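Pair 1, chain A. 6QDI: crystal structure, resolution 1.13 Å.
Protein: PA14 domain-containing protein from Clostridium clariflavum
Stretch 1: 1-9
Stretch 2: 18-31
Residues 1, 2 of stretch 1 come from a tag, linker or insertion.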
# COMPACT_ATOMS: atom_id res chain seq x y z
N HIS A 1 -11.41 -22.14 12.37
CA HIS A 1 -10.96 -20.77 12.72
C HIS A 1 -12.01 -19.72 12.34
O HIS A 1 -12.66 -19.84 11.30
CB HIS A 1 -9.65 -20.47 12.02
CG HIS A 1 -8.57 -21.43 12.41
ND1 HIS A 1 -7.98 -22.32 11.53
CD2 HIS A 1 -8.03 -21.70 13.63
CE1 HIS A 1 -7.11 -23.07 12.18
NE2 HIS A 1 -7.14 -22.72 13.46
N MET A 2 -12.15 -18.72 13.21
CA MET A 2 -13.02 -17.60 13.08
C MET A 2 -12.33 -16.19 12.85
O MET A 2 -11.31 -15.81 13.41
CB MET A 2 -13.95 -17.47 14.27
CG MET A 2 -14.72 -18.65 14.73
SD MET A 2 -15.24 -19.91 13.62
CE MET A 2 -16.05 -19.16 12.21
N GLY A 3 -12.99 -15.40 12.05
CA GLY A 3 -12.54 -14.08 11.66
C GLY A 3 -12.24 -14.02 10.18
O GLY A 3 -12.53 -14.97 9.45
N LEU A 4 -11.72 -12.88 9.72
CA LEU A 4 -11.29 -12.74 8.32
C LEU A 4 -9.81 -12.48 8.31
O LEU A 4 -9.23 -11.93 9.24
CB LEU A 4 -12.04 -11.59 7.58
CG LEU A 4 -13.54 -11.82 7.42
CD1 LEU A 4 -14.18 -10.62 6.76
CD2 LEU A 4 -13.82 -13.11 6.67
N ARG A 5 -9.17 -12.87 7.21
CA ARG A 5 -7.73 -12.59 7.01
C ARG A 5 -7.58 -11.15 6.51
O ARG A 5 -8.10 -10.81 5.43
CB ARG A 5 -7.07 -13.55 6.01
CG ARG A 5 -5.58 -13.22 5.90
CD ARG A 5 -4.78 -14.37 5.40
NE ARG A 5 -4.80 -15.49 6.36
CZ ARG A 5 -4.08 -15.55 7.46
NH1 ARG A 5 -3.30 -14.57 7.83
NH2 ARG A 5 -4.21 -16.62 8.26
N GLY A 6 -6.86 -10.34 7.29
CA GLY A 6 -6.56 -8.97 6.94
C GLY A 6 -5.11 -8.91 6.44
O GLY A 6 -4.20 -9.29 7.17
N ASP A 7 -4.94 -8.40 5.20
CA ASP A 7 -3.65 -8.09 4.64
C ASP A 7 -3.53 -6.57 4.71
O ASP A 7 -4.37 -5.84 4.15
CB ASP A 7 -3.56 -8.62 3.22
CG ASP A 7 -3.52 -10.12 3.16
OD1 ASP A 7 -2.92 -10.77 4.02
OD2 ASP A 7 -4.14 -10.65 2.21
N TYR A 8 -2.48 -6.13 5.38
CA TYR A 8 -2.25 -4.74 5.66
C TYR A 8 -1.11 -4.20 4.81
O TYR A 8 -0.01 -4.77 4.80
CB TYR A 8 -1.90 -4.56 7.19
CG TYR A 8 -3.10 -4.82 8.09
CD1 TYR A 8 -3.58 -6.11 8.31
CD2 TYR A 8 -3.76 -3.77 8.68
CE1 TYR A 8 -4.69 -6.35 9.08
CE2 TYR A 8 -4.89 -3.97 9.46
CZ TYR A 8 -5.36 -5.26 9.65
OH TYR A 8 -6.49 -5.41 10.44
N PHE A 9 -1.40 -3.08 4.16
CA PHE A 9 -0.52 -2.47 3.16
C PHE A 9 -0.10 -1.09 3.61
O PHE A 9 -0.88 -0.34 4.21
CB PHE A 9 -1.25 -2.37 1.82
CG PHE A 9 -1.64 -3.72 1.26
CD1 PHE A 9 -0.79 -4.40 0.40
CD2 PHE A 9 -2.88 -4.29 1.53
CE1 PHE A 9 -1.14 -5.64 -0.11
CE2 PHE A 9 -3.22 -5.53 1.02
CZ PHE A 9 -2.35 -6.18 0.20
N LYS A 18 2.77 -5.37 4.27
CA LYS A 18 3.57 -5.46 5.46
C LYS A 18 3.17 -6.50 6.49
O LYS A 18 4.01 -6.88 7.32
CB LYS A 18 3.69 -4.10 6.14
CG LYS A 18 4.33 -3.01 5.28
CD LYS A 18 5.82 -3.28 4.96
CE LYS A 18 6.45 -2.21 4.04
NZ LYS A 18 7.89 -2.45 3.69
N LEU A 19 1.93 -6.96 6.50
CA LEU A 19 1.46 -7.83 7.60
C LEU A 19 0.19 -8.50 7.22
O LEU A 19 -0.72 -7.87 6.63
CB LEU A 19 1.19 -7.00 8.84
CG LEU A 19 0.63 -7.71 10.06
CD1 LEU A 19 1.68 -8.60 10.70
CD2 LEU A 19 0.12 -6.68 11.05
N THR A 20 0.11 -9.80 7.53
CA THR A 20 -1.17 -10.47 7.52
C THR A 20 -1.51 -10.94 8.95
O THR A 20 -0.63 -11.29 9.73
CB THR A 20 -1.18 -11.68 6.55
OG1 THR A 20 -2.52 -12.15 6.38
CG2 THR A 20 -0.28 -12.83 7.01
N ARG A 21 -2.80 -10.93 9.25
CA ARG A 21 -3.28 -11.45 10.54
C ARG A 21 -4.74 -11.77 10.40
O ARG A 21 -5.40 -11.31 9.48
CB ARG A 21 -3.05 -10.44 11.66
CG ARG A 21 -3.94 -9.21 11.60
CD ARG A 21 -3.53 -8.13 12.58
NE ARG A 21 -4.52 -7.06 12.64
CZ ARG A 21 -4.32 -5.84 13.16
NH1 ARG A 21 -3.14 -5.49 13.69
NH2 ARG A 21 -5.32 -4.96 13.12
N VAL A 22 -5.27 -12.55 11.34
CA VAL A 22 -6.69 -12.81 11.37
C VAL A 22 -7.35 -11.86 12.38
O VAL A 22 -6.96 -11.81 13.56
CB VAL A 22 -6.98 -14.28 11.67
CG1 VAL A 22 -8.46 -14.50 11.88
CG2 VAL A 22 -6.49 -15.16 10.53
N ASP A 23 -8.32 -11.11 11.88
CA ASP A 23 -9.09 -10.19 12.69
C ASP A 23 -10.45 -10.82 13.01
O ASP A 23 -11.15 -11.31 12.13
CB ASP A 23 -9.26 -8.88 11.93
CG ASP A 23 -7.93 -8.17 11.73
OD1 ASP A 23 -7.15 -8.05 12.69
OD2 ASP A 23 -7.71 -7.74 10.55
N LYS A 24 -10.84 -10.81 14.27
CA LYS A 24 -12.04 -11.54 14.67
C LYS A 24 -13.31 -11.00 14.07
O LYS A 24 -14.18 -11.77 13.69
CB LYS A 24 -12.16 -11.62 16.19
CG LYS A 24 -11.10 -12.50 16.82
CD LYS A 24 -11.35 -12.67 18.30
CE LYS A 24 -10.22 -13.46 18.98
NZ LYS A 24 -10.19 -14.89 18.55
N THR A 25 -13.36 -9.67 13.92
CA THR A 25 -14.45 -8.97 13.30
C THR A 25 -13.87 -7.76 12.56
O THR A 25 -12.71 -7.39 12.81
CB THR A 25 -15.46 -8.44 14.35
OG1 THR A 25 -14.81 -7.53 15.20
CG2 THR A 25 -16.12 -9.55 15.16
N ILE A 26 -14.66 -7.16 11.66
CA ILE A 26 -14.25 -5.88 11.03
C ILE A 26 -14.88 -4.77 11.84
O ILE A 26 -16.02 -4.36 11.60
CB ILE A 26 -14.62 -5.82 9.53
CG1 ILE A 26 -14.06 -7.02 8.77
CG2 ILE A 26 -14.05 -4.52 8.96
CD1 ILE A 26 -14.10 -6.97 7.25
N ASP A 27 -14.13 -4.27 12.82
CA ASP A 27 -14.61 -3.29 13.77
C ASP A 27 -13.40 -2.57 14.31
O ASP A 27 -12.82 -3.01 15.30
CB ASP A 27 -15.40 -3.99 14.87
CG ASP A 27 -15.97 -3.06 15.90
OD1 ASP A 27 -16.05 -1.83 15.68
OD2 ASP A 27 -16.37 -3.63 16.92
N PHE A 28 -12.96 -1.54 13.59
CA PHE A 28 -11.69 -0.89 13.88
C PHE A 28 -11.83 0.60 13.96
O PHE A 28 -12.51 1.22 13.15
CB PHE A 28 -10.65 -1.22 12.81
CG PHE A 28 -10.17 -2.63 12.89
CD1 PHE A 28 -9.27 -2.98 13.85
CD2 PHE A 28 -10.63 -3.61 12.03
CE1 PHE A 28 -8.82 -4.28 13.98
CE2 PHE A 28 -10.17 -4.93 12.15
CZ PHE A 28 -9.29 -5.26 13.13
N PHE A 29 -11.16 1.17 14.95
CA PHE A 29 -11.04 2.58 15.07
C PHE A 29 -9.59 2.87 15.41
O PHE A 29 -9.15 2.51 16.53
CB PHE A 29 -11.98 3.13 16.15
CG PHE A 29 -11.95 4.60 16.27
CD1 PHE A 29 -10.87 5.27 16.93
CD2 PHE A 29 -12.97 5.39 15.77
CE1 PHE A 29 -10.83 6.64 17.05
CE2 PHE A 29 -12.92 6.75 15.93
CZ PHE A 29 -11.85 7.36 16.54
N TRP A 30 -8.84 3.45 14.47
CA TRP A 30 -7.40 3.59 14.61
C TRP A 30 -6.95 4.99 14.98
O TRP A 30 -5.77 5.21 15.26
CB TRP A 30 -6.71 3.11 13.32
CG TRP A 30 -6.81 1.65 13.12
CD1 TRP A 30 -6.37 0.66 13.97
CD2 TRP A 30 -7.35 0.97 11.99
NE1 TRP A 30 -6.61 -0.57 13.44
CE2 TRP A 30 -7.19 -0.41 12.21
CE3 TRP A 30 -7.96 1.39 10.81
CZ2 TRP A 30 -7.59 -1.37 11.29
CZ3 TRP A 30 -8.37 0.42 9.89
CH2 TRP A 30 -8.19 -0.92 10.14
N GLY A 31 -7.88 5.98 14.96
CA GLY A 31 -7.46 7.33 15.25
C GLY A 31 -6.51 7.76 14.17
O GLY A 31 -6.66 7.39 13.01
O HOH W 1 -9.18 -15.30 15.73

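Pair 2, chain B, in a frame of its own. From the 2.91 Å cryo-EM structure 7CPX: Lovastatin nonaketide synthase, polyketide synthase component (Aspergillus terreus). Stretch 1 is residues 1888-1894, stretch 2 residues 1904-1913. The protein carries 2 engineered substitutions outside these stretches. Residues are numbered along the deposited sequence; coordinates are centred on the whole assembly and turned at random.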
# COMPACT_ATOMS: atom_id res chain seq x y z
N PHE B 1888 14.25 -12.27 -43.24
CA PHE B 1888 13.52 -11.02 -43.35
C PHE B 1888 14.29 -10.07 -44.25
O PHE B 1888 15.48 -9.82 -44.02
CB PHE B 1888 13.29 -10.39 -41.98
CG PHE B 1888 12.31 -11.13 -41.12
CD1 PHE B 1888 12.69 -12.27 -40.44
CD2 PHE B 1888 11.00 -10.69 -41.01
CE1 PHE B 1888 11.78 -12.95 -39.65
CE2 PHE B 1888 10.10 -11.37 -40.22
CZ PHE B 1888 10.48 -12.50 -39.55
N PHE B 1889 13.61 -9.55 -45.26
CA PHE B 1889 14.22 -8.65 -46.23
C PHE B 1889 13.33 -7.43 -46.41
O PHE B 1889 12.10 -7.54 -46.44
CB PHE B 1889 14.41 -9.34 -47.58
CG PHE B 1889 15.14 -10.65 -47.49
CD1 PHE B 1889 14.46 -11.82 -47.21
CD2 PHE B 1889 16.51 -10.70 -47.70
CE1 PHE B 1889 15.13 -13.02 -47.13
CE2 PHE B 1889 17.19 -11.90 -47.62
CZ PHE B 1889 16.50 -13.07 -47.34
N TYR B 1890 13.95 -6.26 -46.52
CA TYR B 1890 13.23 -5.02 -46.76
C TYR B 1890 12.98 -4.87 -48.26
O TYR B 1890 13.91 -4.94 -49.06
CB TYR B 1890 14.03 -3.82 -46.25
CG TYR B 1890 14.31 -3.84 -44.77
CD1 TYR B 1890 13.41 -3.30 -43.87
CD2 TYR B 1890 15.49 -4.36 -44.27
CE1 TYR B 1890 13.66 -3.29 -42.51
CE2 TYR B 1890 15.76 -4.36 -42.92
CZ TYR B 1890 14.84 -3.83 -42.04
OH TYR B 1890 15.10 -3.83 -40.69
N LEU B 1891 11.73 -4.65 -48.63
CA LEU B 1891 11.40 -4.45 -50.03
C LEU B 1891 11.86 -3.06 -50.45
O LEU B 1891 11.41 -2.06 -49.89
CB LEU B 1891 9.90 -4.62 -50.26
CG LEU B 1891 9.40 -4.67 -51.71
CD1 LEU B 1891 9.42 -3.29 -52.36
CD2 LEU B 1891 10.23 -5.65 -52.53
N VAL B 1892 12.76 -3.00 -51.43
CA VAL B 1892 13.35 -1.75 -51.88
C VAL B 1892 13.12 -1.60 -53.37
O VAL B 1892 13.01 -2.59 -54.10
CB VAL B 1892 14.85 -1.67 -51.55
CG1 VAL B 1892 15.08 -1.83 -50.05
CG2 VAL B 1892 15.62 -2.73 -52.32
N GLN B 1893 13.05 -0.36 -53.82
CA GLN B 1893 12.94 -0.02 -55.23
C GLN B 1893 13.90 1.11 -55.54
O GLN B 1893 14.09 2.00 -54.71
CB GLN B 1893 11.51 0.40 -55.59
CG GLN B 1893 11.31 0.81 -57.04
CD GLN B 1893 9.89 1.28 -57.31
OE1 GLN B 1893 9.11 1.51 -56.39
NE2 GLN B 1893 9.55 1.42 -58.59
N GLY B 1894 14.52 1.07 -56.71
CA GLY B 1894 15.41 2.15 -57.08
C GLY B 1894 16.29 1.79 -58.26
O GLY B 1894 16.10 0.75 -58.91
N PRO B 1904 15.55 1.10 -63.36
CA PRO B 1904 14.74 0.84 -62.16
C PRO B 1904 14.61 -0.65 -61.89
O PRO B 1904 14.49 -1.46 -62.82
CB PRO B 1904 13.38 1.47 -62.48
CG PRO B 1904 13.66 2.43 -63.59
CD PRO B 1904 14.78 1.82 -64.38
N VAL B 1905 14.63 -1.02 -60.61
CA VAL B 1905 14.50 -2.41 -60.19
C VAL B 1905 13.87 -2.43 -58.80
O VAL B 1905 13.82 -1.42 -58.09
CB VAL B 1905 15.85 -3.16 -60.16
CG1 VAL B 1905 16.53 -3.10 -61.52
CG2 VAL B 1905 16.76 -2.58 -59.09
N VAL B 1906 13.38 -3.61 -58.43
CA VAL B 1906 12.82 -3.87 -57.11
C VAL B 1906 13.50 -5.11 -56.55
O VAL B 1906 13.62 -6.12 -57.25
CB VAL B 1906 11.29 -4.06 -57.16
CG1 VAL B 1906 10.75 -4.42 -55.78
CG2 VAL B 1906 10.62 -2.81 -57.68
N ALA B 1907 13.94 -5.04 -55.30
CA ALA B 1907 14.75 -6.09 -54.71
C ALA B 1907 14.37 -6.29 -53.25
O ALA B 1907 13.62 -5.51 -52.66
CB ALA B 1907 16.24 -5.79 -54.83
N LEU B 1908 14.90 -7.36 -52.67
CA LEU B 1908 14.71 -7.72 -51.27
C LEU B 1908 16.04 -7.46 -50.55
O LEU B 1908 16.86 -8.37 -50.40
CB LEU B 1908 14.26 -9.16 -51.13
CG LEU B 1908 12.77 -9.44 -51.32
CD1 LEU B 1908 12.23 -8.72 -52.54
CD2 LEU B 1908 12.53 -10.94 -51.44
N ALA B 1909 16.23 -6.23 -50.11
CA ALA B 1909 17.45 -5.83 -49.43
C ALA B 1909 17.49 -6.42 -48.02
O ALA B 1909 16.55 -7.07 -47.55
CB ALA B 1909 17.55 -4.31 -49.38
N GLU B 1910 18.61 -6.18 -47.34
CA GLU B 1910 18.81 -6.65 -45.98
C GLU B 1910 19.21 -5.54 -45.01
O GLU B 1910 19.55 -5.84 -43.86
CB GLU B 1910 19.88 -7.75 -45.95
CG GLU B 1910 19.53 -8.97 -46.78
CD GLU B 1910 20.65 -9.99 -46.82
OE1 GLU B 1910 21.74 -9.69 -46.28
OE2 GLU B 1910 20.45 -11.08 -47.38
N ARG B 1911 19.19 -4.28 -45.44
CA ARG B 1911 19.63 -3.17 -44.60
C ARG B 1911 18.70 -1.97 -44.60
O ARG B 1911 18.84 -1.11 -43.72
CB ARG B 1911 21.03 -2.71 -45.02
CG ARG B 1911 22.14 -3.69 -44.70
CD ARG B 1911 22.48 -3.68 -43.22
NE ARG B 1911 23.42 -4.74 -42.86
CZ ARG B 1911 23.06 -5.97 -42.48
NH1 ARG B 1911 21.79 -6.33 -42.41
NH2 ARG B 1911 24.01 -6.85 -42.18
N ASN B 1912 17.76 -1.87 -45.53
CA ASN B 1912 16.84 -0.74 -45.61
C ASN B 1912 17.62 0.57 -45.71
O ASN B 1912 17.47 1.48 -44.90
CB ASN B 1912 15.91 -0.72 -44.40
CG ASN B 1912 14.80 0.31 -44.54
OD1 ASN B 1912 14.45 0.71 -45.65
ND2 ASN B 1912 14.25 0.74 -43.42
N ALA B 1913 18.45 0.66 -46.74
CA ALA B 1913 19.36 1.77 -46.90
C ALA B 1913 19.16 2.45 -48.25
O ALA B 1913 18.67 1.85 -49.21
CB ALA B 1913 20.82 1.32 -46.78

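Pair 1 and pair 2 share an antiparallel two-stranded arrangement that superposes with an RMSD of 0.8 Å over 14 central residues. The strand axes approach to 4.6 Å in pair 1 and 4.3 Å in pair 2, with angles of 148° and 151° between their directions, and the buried areas are close, 777 and 762 Å². The register is also common: Leu A4, Gly A6 and Tyr A8 match Tyr B1890, Val B1892 and Gly B1894, and each forms a hydrogen-bonded pair with the partner strand.

The sheet face carrying these residues is filled in contrasting ways. In pair 1 the bulk sits at Tyr A8, which loses 148 Å² to the other stretch. Its hydroxyl donates to Asp A23 (OH to OD2, 2.6 Å) and receives a weak hydrogen bond from Arg A21 (NH2 to OH, 3.0 Å), while a salt bridge from Arg A21 NE to Asp A23 OD1 (2.8 Å) ties the two charged residues together. Gly A6 leaves room for this network, since an ideal CB there would lie 2.6 Å from Asp A23 OD2. Pair 2 reverses the distribution of bulk. Gly B1894 takes the place of Tyr A8, Val B1892 that of Gly A6, and Ala B1907 and Ala B1909 match Arg A21 and Asp A23. Val B1892 CG2 lies 4.0 Å from Ala B1907 CB, and Val B1892 CG1 lies 3.6 Å from Ala B1909 CB. Leu A19 CB lies 4.3 Å from Tyr A8 CB, while the matching Val B1905 faces Gly B1894, which has no side chain. At the other end, Leu A4 meets Ile A26 (CD1 to CD1, 3.7 Å), whereas the matching Tyr B1890 presents a ring face to Asn B1912, whose CB lies 3.5 Å from the ring centroid in a CH-pi contact. Gly A3 matches Phe B1889: an ideal CB on Gly A3 would lie 2.4 Å from Asp A23 O, a clash, whereas Phe B1889 packs its CB 3.6 Å from Leu B1908 CB.

On the opposite face, the same backbone carries a mainly polar solution in pair 1 and an apolar one in pair 2. Thr A20 accepts from Arg A5 (NH1 to OG1, 2.9 Å) and donates to Asp A7 (OG1 to OD1, 2.8 Å), so its hydroxyl links two side chains of the neighbouring strand. The guanidinium of Arg A5 also lays one face over Val A22, with NH2 3.5 Å from CG2. In pair 2, Leu B1891 replaces the arginine and reaches Val B1906 (CD2 to CG1, 3.5 Å) and Leu B1908 (CD2 to CD1, 3.7 Å), the counterparts of Thr A20 and Val A22. Gln B1893, matching Asp A7, places CG 3.7 Å from Val B1906 CG2.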